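Local coordinates for protein uracil-dna glycosylase (Deinococcus radiodurans, PDB 4UQM) that belongs to the uracil-DNA glycosylase superfamily, whose fold is built round a central four-stranded parallel sheet, and is bound to DNA in this structure, at residues Y129-S132 against W133-G137; L108-I111 against Y112-L115; A60-V63 against F64-L67; G87-Q90 against A91-L94. The protein carries 1 engineered substitution. All coordinates share one frame; numbering follows the deposited sequence.

Contact 1 of 4, residues Y129-S132 against W133-G137; sequences YLRS and WAEQG
L130 sets its CD2 methyl over one face of the six-membered ring of W133, the two side chains running side by side. CD2 of L130 sits 4.0 Å from the centroid of that ring of W133, 10° off the ring normal, a CH-pi contact; CD1 of L130 touches CZ3 of W133 at 3.9 Å. W133 carries CG beside its backbone N (chi1 -70°), which swings the indole back along L130. The indole NE1 donates a hydrogen bond to W238 O. On the exposed side R131 and E135 pair by charge alone: OE2 of E135 is 3.5 Å from NE of R131, but well out of the guanidinium plane, with no N-H aimed at it. The guanidinium and carboxylate planes are inclined by only 14°, and CE2 of Y129 lies over a face of the same guanidinium. Q136 reaches back to donate NE2 to S132 O at 3.1 Å, the donor standing above the carbonyl plane, while its OE1 accepts from E237 N. The backbone of helix 131-134 closes with E135 N to R131 O (2.9 Å). G137, with positive phi, is the C' residue of a Schellman motif joining V138 N to W133 O. The short helix thus combines an apolar inner face, where L130 covers part of the W133 ring, with a charged outer one, where the R131-E135 pair probably adds attraction but little orientational restraint.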
# COMPACT_ATOMS: atom_id res chain seq x y z
N TYR A 129 -2.56 -5.52 -12.75
CA TYR A 129 -1.36 -6.03 -12.06
C TYR A 129 -0.31 -4.94 -11.94
O TYR A 129 0.19 -4.45 -12.97
CB TYR A 129 -0.83 -7.21 -12.83
CG TYR A 129 0.26 -7.97 -12.19
CD1 TYR A 129 0.14 -8.52 -10.95
CD2 TYR A 129 1.44 -8.21 -12.90
CE1 TYR A 129 1.18 -9.30 -10.38
CE2 TYR A 129 2.44 -9.00 -12.39
CZ TYR A 129 2.33 -9.51 -11.12
OH TYR A 129 3.33 -10.33 -10.56
N LEU A 130 0.02 -4.57 -10.70
CA LEU A 130 0.82 -3.38 -10.44
C LEU A 130 2.25 -3.68 -10.01
O LEU A 130 2.95 -2.80 -9.52
CB LEU A 130 0.11 -2.51 -9.40
CG LEU A 130 -1.34 -2.16 -9.70
CD1 LEU A 130 -1.89 -1.33 -8.53
CD2 LEU A 130 -1.50 -1.41 -11.00
N ARG A 131 2.71 -4.91 -10.26
CA ARG A 131 4.05 -5.31 -9.85
C ARG A 131 5.12 -4.37 -10.42
O ARG A 131 6.14 -4.09 -9.75
CB ARG A 131 4.36 -6.74 -10.27
CG ARG A 131 5.76 -7.23 -9.92
CD ARG A 131 6.04 -8.61 -10.44
NE ARG A 131 6.06 -8.78 -11.93
CZ ARG A 131 5.98 -9.94 -12.61
NH1 ARG A 131 5.86 -11.10 -11.98
NH2 ARG A 131 6.02 -9.94 -13.95
N SER A 132 4.89 -3.88 -11.63
CA SER A 132 5.90 -3.00 -12.28
C SER A 132 6.02 -1.65 -11.59
O SER A 132 7.06 -0.98 -11.76
CB SER A 132 5.66 -2.84 -13.78
OG SER A 132 4.46 -2.16 -14.01
N TRP A 133 5.05 -1.25 -10.80
CA TRP A 133 5.19 -0.06 -9.95
C TRP A 133 6.04 -0.40 -8.70
O TRP A 133 6.94 0.33 -8.32
CB TRP A 133 3.84 0.48 -9.47
CG TRP A 133 2.99 1.13 -10.51
CD1 TRP A 133 3.32 1.42 -11.80
CD2 TRP A 133 1.64 1.57 -10.34
NE1 TRP A 133 2.24 2.00 -12.44
CE2 TRP A 133 1.22 2.15 -11.54
CE3 TRP A 133 0.78 1.62 -9.24
CZ2 TRP A 133 -0.06 2.65 -11.72
CZ3 TRP A 133 -0.49 2.17 -9.42
CH2 TRP A 133 -0.90 2.68 -10.63
N ALA A 134 5.74 -1.57 -8.11
CA ALA A 134 6.52 -2.01 -6.91
C ALA A 134 8.00 -2.14 -7.24
O ALA A 134 8.87 -1.82 -6.43
CB ALA A 134 5.97 -3.32 -6.40
N GLU A 135 8.27 -2.61 -8.45
CA GLU A 135 9.66 -2.79 -8.87
C GLU A 135 10.43 -1.47 -9.06
O GLU A 135 11.67 -1.51 -9.17
CB GLU A 135 9.68 -3.56 -10.18
CG GLU A 135 9.24 -5.02 -10.01
CD GLU A 135 9.00 -5.78 -11.33
OE1 GLU A 135 8.75 -5.19 -12.40
OE2 GLU A 135 9.00 -7.02 -11.27
N GLN A 136 9.70 -0.36 -9.19
CA GLN A 136 10.30 0.99 -9.30
C GLN A 136 10.38 1.73 -8.00
O GLN A 136 10.66 2.91 -8.01
CB GLN A 136 9.48 1.82 -10.26
CG GLN A 136 9.48 1.37 -11.68
CD GLN A 136 8.54 2.34 -12.42
OE1 GLN A 136 8.93 3.51 -12.58
NE2 GLN A 136 7.38 1.90 -12.87
N GLY A 137 10.08 1.12 -6.86
CA GLY A 137 10.19 1.84 -5.59
C GLY A 137 8.89 2.35 -5.08
O GLY A 137 8.93 3.14 -4.13

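Contact 2 of 4, residues L108-I111 against Y112-L115; sequences LRNI and YKEL
L108 rests on the Y112 ring one helical turn ahead, its CG 4.1 Å from the ring centroid and 20° off the normal. The branch carbon thus faces the ring somewhat toward its rim, while CD1 of L108 touches CE1 of Y112 at 3.7 Å. With CG anti to the backbone N (chi1 -173°), the leucine is directed along the helix toward the tyrosine. Beside them the I111 and L115 side chains run alongside each other in the same direction, CG2 of I111 meeting CD1 of L115 at 4.0 Å. Regular i to i+4 bonds underlie both pairs, among them Y112 N to L108 O at 2.8 Å. Farther out, Y112 OH is hydrogen-bonded to H127 O. At the polar edge K113, which also packs on a sugar of the bound DNA, bends at chi3 to bring NZ 3.0 Å from OD1 of N110, nearly in line with the C=O bond. The same amide uses ND2 toward P207 O and E212 OE1, which should fix the amide's orientation. The apolar side of helix 106-118 is wedged between helix 220-230, where F221 meets I111 and L115, and W133 of helix 131-134.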
# COMPACT_ATOMS: atom_id res chain seq x y z
N LEU A 108 -9.44 0.54 -8.69
CA LEU A 108 -8.35 0.61 -9.65
C LEU A 108 -8.82 1.22 -10.97
O LEU A 108 -8.07 1.97 -11.61
CB LEU A 108 -7.69 -0.76 -9.84
CG LEU A 108 -6.41 -0.78 -10.72
CD1 LEU A 108 -5.35 0.20 -10.24
CD2 LEU A 108 -5.85 -2.19 -10.86
N ARG A 109 -10.07 0.96 -11.38
CA ARG A 109 -10.64 1.68 -12.53
C ARG A 109 -10.57 3.15 -12.30
O ARG A 109 -10.29 3.89 -13.23
CB ARG A 109 -12.07 1.29 -12.77
CG ARG A 109 -12.19 -0.12 -13.20
CD ARG A 109 -13.53 -0.45 -13.74
NE ARG A 109 -13.53 -1.87 -13.88
CZ ARG A 109 -13.01 -2.52 -14.90
NH1 ARG A 109 -12.48 -1.87 -15.97
NH2 ARG A 109 -13.09 -3.83 -14.85
N ASN A 110 -10.85 3.58 -11.07
CA ASN A 110 -10.80 5.02 -10.77
C ASN A 110 -9.37 5.54 -10.74
O ASN A 110 -9.12 6.64 -11.23
CB ASN A 110 -11.53 5.29 -9.47
CG ASN A 110 -13.03 5.26 -9.63
OD1 ASN A 110 -13.55 5.30 -10.74
ND2 ASN A 110 -13.75 5.24 -8.52
N ILE A 111 -8.43 4.79 -10.18
CA ILE A 111 -7.04 5.12 -10.28
C ILE A 111 -6.64 5.34 -11.75
O ILE A 111 -5.92 6.30 -12.09
CB ILE A 111 -6.15 4.06 -9.57
CG1 ILE A 111 -6.25 4.21 -8.04
CG2 ILE A 111 -4.68 4.14 -10.00
CD1 ILE A 111 -5.80 2.96 -7.32
N TYR A 112 -7.01 4.39 -12.60
CA TYR A 112 -6.73 4.50 -14.05
C TYR A 112 -7.37 5.76 -14.68
O TYR A 112 -6.74 6.42 -15.52
CB TYR A 112 -7.17 3.26 -14.80
CG TYR A 112 -6.34 1.99 -14.61
CD1 TYR A 112 -5.13 1.99 -13.90
CD2 TYR A 112 -6.79 0.77 -15.12
CE1 TYR A 112 -4.40 0.86 -13.75
CE2 TYR A 112 -6.05 -0.40 -14.97
CZ TYR A 112 -4.84 -0.36 -14.29
OH TYR A 112 -4.13 -1.51 -14.14
N LYS A 113 -8.58 6.11 -14.26
CA LYS A 113 -9.26 7.32 -14.78
C LYS A 113 -8.47 8.55 -14.41
O LYS A 113 -8.25 9.45 -15.24
CB LYS A 113 -10.72 7.45 -14.26
CG LYS A 113 -11.72 6.49 -14.89
CD LYS A 113 -13.12 6.61 -14.27
CE LYS A 113 -13.72 5.26 -13.95
NZ LYS A 113 -15.07 5.35 -13.32
N GLU A 114 -8.03 8.62 -13.16
CA GLU A 114 -7.28 9.76 -12.69
C GLU A 114 -5.90 9.85 -13.39
O GLU A 114 -5.46 10.94 -13.80
CB GLU A 114 -7.16 9.72 -11.17
CG GLU A 114 -6.40 10.89 -10.58
CD GLU A 114 -7.09 12.22 -10.70
OE1 GLU A 114 -8.31 12.26 -10.94
OE2 GLU A 114 -6.38 13.27 -10.51
N LEU A 115 -5.21 8.72 -13.52
CA LEU A 115 -3.93 8.65 -14.29
C LEU A 115 -4.09 9.12 -15.72
O LEU A 115 -3.25 9.85 -16.23
CB LEU A 115 -3.40 7.22 -14.27
CG LEU A 115 -2.53 6.85 -13.08
CD1 LEU A 115 -2.35 5.35 -12.99
CD2 LEU A 115 -1.15 7.55 -13.18

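Contact 3 of 4, residues A60-V63 against F64-L67; sequences APDV and FNAL
A type I beta turn from D62 to N65 leads the chain into helix 65-69, with F64 at the N-cap position. The turn is closed by N65 N donating to D62 O at 3.0 Å, the donor standing above the carbonyl plane. A second, longer bond joins the same two residues: ND2 of N65 reaches OD1 of D62 at 3.3 Å, arriving from above the carboxylate, with amide and carboxylate planes 52° apart. N65 holds CG beside its backbone N (chi1 -77°), which turns the amide back over the turn. Its OD1 accepts from R68 NH1 and faces a water 3.0 Å away, which also lies 2.8 Å from P61 O; ND2 has a further, weak bond to H92 O. A second water accepts from A66 N at 3.0 Å and lies 2.7 Å from V63 O, linking the turn to the first turn of the helix. Next to this polar side, V63 and F64 point the same way: CG1 of V63 lies over a face of the phenyl ring of F64, 4.0 Å from its centroid and 16° off the normal. V63 further meets P58 and R51, and F64 meets F40 of helix 38-53. The several partners of N65 should hold its amide in one orientation, although the carboxylate bond, long and well out of plane, is probably a modest part of that grip.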
# COMPACT_ATOMS: atom_id res chain seq x y z
N ALA A 60 -2.71 -15.92 3.53
CA ALA A 60 -1.67 -15.62 4.51
C ALA A 60 -0.25 -15.50 3.87
O ALA A 60 0.49 -14.61 4.27
CB ALA A 60 -1.67 -16.64 5.64
N PRO A 61 0.10 -16.35 2.88
CA PRO A 61 1.42 -16.18 2.28
C PRO A 61 1.67 -14.86 1.60
O PRO A 61 2.81 -14.56 1.27
CB PRO A 61 1.49 -17.35 1.28
CG PRO A 61 0.55 -18.39 1.87
CD PRO A 61 -0.59 -17.56 2.34
N ASP A 62 0.59 -14.10 1.32
CA ASP A 62 0.70 -12.89 0.55
C ASP A 62 0.63 -11.62 1.40
O ASP A 62 0.86 -10.50 0.90
CB ASP A 62 -0.44 -12.81 -0.48
CG ASP A 62 -0.39 -13.90 -1.46
OD1 ASP A 62 0.70 -14.38 -1.78
OD2 ASP A 62 -1.46 -14.32 -1.94
N VAL A 63 0.32 -11.74 2.70
CA VAL A 63 0.03 -10.56 3.50
C VAL A 63 1.14 -9.54 3.47
O VAL A 63 0.86 -8.32 3.43
CB VAL A 63 -0.31 -10.98 4.96
CG1 VAL A 63 -0.29 -9.80 5.95
CG2 VAL A 63 -1.65 -11.65 5.02
N PHE A 64 2.39 -9.98 3.50
CA PHE A 64 3.53 -9.07 3.60
C PHE A 64 4.20 -8.84 2.23
O PHE A 64 5.34 -8.32 2.17
CB PHE A 64 4.53 -9.60 4.63
CG PHE A 64 3.99 -9.56 6.03
CD1 PHE A 64 3.97 -8.37 6.76
CD2 PHE A 64 3.50 -10.71 6.65
CE1 PHE A 64 3.44 -8.33 8.06
CE2 PHE A 64 2.98 -10.65 7.94
CZ PHE A 64 2.96 -9.46 8.63
N ASN A 65 3.52 -9.17 1.12
CA ASN A 65 4.14 -9.02 -0.19
C ASN A 65 4.61 -7.63 -0.55
O ASN A 65 5.56 -7.53 -1.30
CB ASN A 65 3.28 -9.58 -1.31
CG ASN A 65 3.33 -11.10 -1.38
OD1 ASN A 65 4.09 -11.76 -0.65
ND2 ASN A 65 2.49 -11.68 -2.20
N ALA A 66 3.96 -6.58 -0.09
CA ALA A 66 4.45 -5.24 -0.44
C ALA A 66 5.90 -5.06 0.01
O ALA A 66 6.69 -4.42 -0.68
CB ALA A 66 3.58 -4.15 0.16
N LEU A 67 6.22 -5.54 1.23
CA LEU A 67 7.60 -5.43 1.73
C LEU A 67 8.52 -6.31 0.92
O LEU A 67 9.67 -5.95 0.71
CB LEU A 67 7.64 -5.84 3.20
CG LEU A 67 6.67 -5.18 4.16
CD1 LEU A 67 6.90 -5.71 5.57
CD2 LEU A 67 6.75 -3.68 4.14
O HOH W 1 4.10 -14.67 -1.20
O HOH W 2 1.70 -6.27 1.83

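Contact 4 of 4, residues G87-Q90 against A91-L94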
# COMPACT_ATOMS: atom_id res chain seq x y z
N GLY A 87 -13.05 -9.18 -1.77
CA GLY A 87 -13.72 -10.21 -2.58
C GLY A 87 -12.77 -11.33 -3.02
O GLY A 87 -11.53 -11.21 -2.91
N PRO A 88 -13.32 -12.44 -3.53
CA PRO A 88 -12.44 -13.57 -3.79
C PRO A 88 -11.42 -13.29 -4.91
O PRO A 88 -11.75 -12.66 -5.88
CB PRO A 88 -13.41 -14.70 -4.16
CG PRO A 88 -14.69 -14.03 -4.51
CD PRO A 88 -14.74 -12.81 -3.64
N ASN A 89 -10.21 -13.79 -4.70
CA ASN A 89 -9.11 -13.71 -5.65
C ASN A 89 -8.83 -12.32 -6.16
O ASN A 89 -8.53 -12.14 -7.33
CB ASN A 89 -9.23 -14.76 -6.72
CG ASN A 89 -7.96 -14.95 -7.57
OD1 ASN A 89 -6.83 -14.64 -7.16
ND2 ASN A 89 -8.15 -15.33 -8.77
N GLN A 90 -8.94 -11.35 -5.24
CA GLN A 90 -8.58 -9.98 -5.55
C GLN A 90 -7.27 -9.60 -4.89
O GLN A 90 -6.25 -9.41 -5.55
CB GLN A 90 -9.71 -9.02 -5.17
CG GLN A 90 -10.95 -9.23 -5.99
CD GLN A 90 -12.04 -8.24 -5.62
OE1 GLN A 90 -12.32 -8.02 -4.43
NE2 GLN A 90 -12.63 -7.60 -6.61
N ALA A 91 -7.30 -9.43 -3.57
CA ALA A 91 -6.10 -9.00 -2.86
C ALA A 91 -4.99 -10.04 -2.84
O ALA A 91 -5.23 -11.23 -2.53
CB ALA A 91 -6.40 -8.58 -1.40
N HIS A 92 -3.77 -9.59 -3.09
CA HIS A 92 -2.58 -10.45 -2.89
C HIS A 92 -1.40 -9.69 -2.33
O HIS A 92 -0.24 -10.11 -2.49
CB HIS A 92 -2.20 -11.25 -4.14
CG HIS A 92 -3.26 -12.21 -4.54
ND1 HIS A 92 -4.20 -11.84 -5.46
CD2 HIS A 92 -3.62 -13.43 -4.08
CE1 HIS A 92 -5.07 -12.81 -5.59
NE2 HIS A 92 -4.74 -13.79 -4.79
N GLY A 93 -1.68 -8.70 -1.49
CA GLY A 93 -0.65 -8.05 -0.69
C GLY A 93 -0.01 -6.82 -1.30
O GLY A 93 0.70 -6.15 -0.63
N LEU A 94 -0.28 -6.50 -2.56
CA LEU A 94 0.15 -5.20 -3.11
C LEU A 94 -1.13 -4.40 -3.24
O LEU A 94 -2.01 -4.78 -3.98
CB LEU A 94 0.78 -5.34 -4.51
CG LEU A 94 2.05 -6.13 -4.70
CD1 LEU A 94 2.48 -6.01 -6.15
CD2 LEU A 94 3.06 -5.59 -3.76
O HOH W 3 -9.39 -10.17 -1.76
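A91, first in the segment A91-L94, is tied back to G87 by a water that donates to G87 O at 2.6 Å and accepts from A91 N at 2.9 Å. The bridge spans the bend made by G87-Q90, in which N89 adopts a left-handed backbone conformation and OE1 of Q90 comes 3.0 Å from G87 N in a weak hydrogen bond. The methyl group of A91 packs on P84. H92 follows, its imidazole folded back over the bend with CG beside the backbone N (chi1 -63°). OD1 of N89 meets the ring at its edge, near the ring plane, 3.0 Å from CE1 of H92, while the asparagine amide stands steeply to the imidazole, the planes 77° apart. ND1 of H92 is 3.2 Å from Q90 O. The ring also touches D62 and R99. G93 then turns the chain at positive phi (92°), and L94 carries it into the interior. The contact lies in the loop between strand 77-81 and helix 106-118, its nearest atom about 6 Å from the bound DNA. OD1 of N89 lies off the line of the CE1 C-H of H92 and close to NE2 as well, so any attraction to this carbon, polarised by the two nitrogens beside it, is probably weak; the bend is probably held more by the bridging water.

In the fold
Along the chain the order is contact 3, contact 4, contact 2, contact 1, one after another without overlap. Contacts 1 and 2 lie on the successive helices 131-134 and 106-118, their centres 16 Å apart, and touch through W133 and L130 against the apolar side of 108-115. Contacts 3 and 4, 11 Å apart, touch between the start of helix 65-69 and the loop after strand 77-81; L94 carries this group on to R131 of contact 1. Contacts 2 and 3, 24 Å apart, sit on opposite sides of the chain's centre. Contact 1 leads directly into edge strand 138-142 of the parallel sheet. Contacts 2 and 4 probably belong to the DNA-facing side, whereas contacts 1 and 3 are packing farther from it.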